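Local coordinates for ecdysteroid-phosphate phosphatase (Bombyx mori, PDB 3C7T), which removes the phosphate from ecdysteroid phosphates, chiefly ecdysone 22-phosphate, to release the active hormone, and also acts as a protein tyrosine phosphatase, at the interface of chains A and B. Numbering follows the deposited sequence. Chains: chain A/B, Ecdysteroid-phosphate phosphatase.

The interface of chains A and B. Residues chain A 67, 248-252; chain B 14, 251-254.
A:Asn250 and B:Ser253 pair as an antiparallel beta bridge between the C-terminal segments of two histidine phosphatase (PGM-like) domains, part of the two-fold interface of the homodimer. A:Asn250 N donates to B:Ser253 O, and B:Ser253 N to A:Asn250 O, both at 2.9 Å. On the side of the A segment away from the B segment, B:Glu14 arrives tip first, its side chain extended. Its carboxylate OE2 takes two bonds from A:Ser251, both somewhat out of the carboxylate plane. A:Ser251 N meets B:Glu14 OE2 on the syn side at 2.8 Å. A:Ser251 OG meets B:Glu14 OE2 on the anti side at 2.5 Å. A:Ser251 OG lies between its own backbone N and carbonyl carbon (chi1 69°), which brings hydroxyl and amide to the same oxygen. An alanine at B:Glu14 would probably leave both donors of A:Ser251 without their acceptor and free the hydroxyl to turn. The A:Asn250 amide points towards the B segment. A:Asn250 OD1 lies 3.5 Å from B:Ser253 CB. Its ND2 donates to A:Ser251 O and makes a weak bond to B:Ser251 O. Beyond the OD1 tip, A:Gln67 of helix 62-77 donates NE2 to A:Asn250 OD1 at 3.1 Å. The two bonds within chain A fix the rotation of the Asn amide. A:Gln67 NE2 also meets a water that contacts B:Ser251 OG. A second water lies 2.6 Å from B:Ser253 OG and also meets A:Ser248 O and B:Gly254 O. The active-site residue A:His12 lies about 12 Å from the contact centre.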
loop_
_atom_site.group_PDB
_atom_site.type_symbol
_atom_site.label_atom_id
_atom_site.label_comp_id
_atom_site.label_asym_id
_atom_site.label_seq_id
_atom_site.Cartn_x
_atom_site.Cartn_y
_atom_site.Cartn_z
ATOM N N GLN A 67 -5.133 -2.200 0.619
ATOM C CA GLN A 67 -6.100 -2.110 -0.493
ATOM C C GLN A 67 -7.529 -2.360 -0.044
ATOM O O GLN A 67 -8.441 -1.613 -0.425
ATOM C CB GLN A 67 -5.729 -3.121 -1.597
ATOM C CG GLN A 67 -4.398 -2.778 -2.275
ATOM C CD GLN A 67 -3.865 -3.881 -3.222
ATOM O OE1 GLN A 67 -4.173 -5.076 -3.053
ATOM N NE2 GLN A 67 -2.996 -3.488 -4.194
ATOM N N SER A 248 -9.162 2.021 -7.978
ATOM C CA SER A 248 -7.811 2.272 -7.452
ATOM C C SER A 248 -6.729 1.786 -8.413
ATOM O O SER A 248 -6.945 0.796 -9.128
ATOM C CB SER A 248 -7.659 1.531 -6.115
ATOM O OG SER A 248 -6.483 1.953 -5.449
ATOM N N ILE A 249 -5.557 2.423 -8.385
ATOM C CA ILE A 249 -4.388 1.917 -9.092
ATOM C C ILE A 249 -3.144 2.178 -8.266
ATOM O O ILE A 249 -2.976 3.260 -7.696
ATOM C CB ILE A 249 -4.198 2.586 -10.509
ATOM C CG1 ILE A 249 -2.984 2.002 -11.221
ATOM C CG2 ILE A 249 -4.180 4.121 -10.414
ATOM C CD1 ILE A 249 -2.701 2.604 -12.595
ATOM N N ASN A 250 -2.247 1.201 -8.224
ATOM C CA ASN A 250 -0.909 1.452 -7.664
ATOM C C ASN A 250 0.166 0.820 -8.534
ATOM O O ASN A 250 -0.111 -0.120 -9.296
ATOM C CB ASN A 250 -0.773 0.987 -6.206
ATOM C CG ASN A 250 -0.913 -0.499 -6.048
ATOM O OD1 ASN A 250 -2.028 -0.995 -5.809
ATOM N ND2 ASN A 250 0.195 -1.236 -6.189
ATOM N N SER A 251 1.380 1.347 -8.425
ATOM C CA SER A 251 2.501 0.809 -9.174
ATOM C C SER A 251 3.277 -0.191 -8.318
ATOM O O SER A 251 2.965 -0.402 -7.130
ATOM C CB SER A 251 3.418 1.934 -9.657
ATOM O OG SER A 251 4.103 2.534 -8.575
ATOM N N SER A 252 4.274 -0.830 -8.916
ATOM C CA SER A 252 5.103 -1.795 -8.207
ATOM C C SER A 252 6.289 -1.075 -7.524
ATOM O O SER A 252 6.572 0.117 -7.797
ATOM C CB SER A 252 5.672 -2.795 -9.230
ATOM O OG SER A 252 6.532 -2.097 -10.133
ATOM N N GLU B 14 6.041 6.185 -3.201
ATOM C CA GLU B 14 5.427 6.231 -4.516
ATOM C C GLU B 14 4.818 7.606 -4.810
ATOM O O GLU B 14 4.105 8.168 -3.980
ATOM C CB GLU B 14 4.340 5.144 -4.581
ATOM C CG GLU B 14 3.590 5.115 -5.901
ATOM C CD GLU B 14 2.489 4.059 -5.928
ATOM O OE1 GLU B 14 1.422 4.284 -5.340
ATOM O OE2 GLU B 14 2.698 2.997 -6.574
ATOM N N SER B 251 3.680 -5.399 -5.577
ATOM C CA SER B 251 3.377 -5.467 -6.984
ATOM C C SER B 251 2.432 -4.341 -7.389
ATOM O O SER B 251 1.982 -3.528 -6.547
ATOM C CB SER B 251 2.803 -6.857 -7.312
ATOM O OG SER B 251 1.470 -6.950 -6.828
ATOM N N SER B 252 2.136 -4.261 -8.682
ATOM C CA SER B 252 1.186 -3.267 -9.165
ATOM C C SER B 252 -0.277 -3.756 -9.114
ATOM O O SER B 252 -0.568 -4.943 -8.926
ATOM C CB SER B 252 1.559 -2.842 -10.583
ATOM O OG SER B 252 1.535 -3.984 -11.436
ATOM N N SER B 253 -1.208 -2.838 -9.313
ATOM C CA SER B 253 -2.595 -3.227 -9.466
ATOM C C SER B 253 -3.263 -2.154 -10.290
ATOM O O SER B 253 -3.240 -0.978 -9.919
ATOM C CB SER B 253 -3.266 -3.372 -8.093
ATOM O OG SER B 253 -4.624 -3.799 -8.240
ATOM N N GLY B 254 -3.866 -2.564 -11.405
ATOM C CA GLY B 254 -4.456 -1.622 -12.324
ATOM C C GLY B 254 -5.839 -1.170 -11.893
ATOM O O GLY B 254 -6.369 -1.598 -10.869
HETATM O O HOH W 1 -0.690 -4.747 -5.803
HETATM O O HOH W 2 -6.030 -1.590 -8.237
#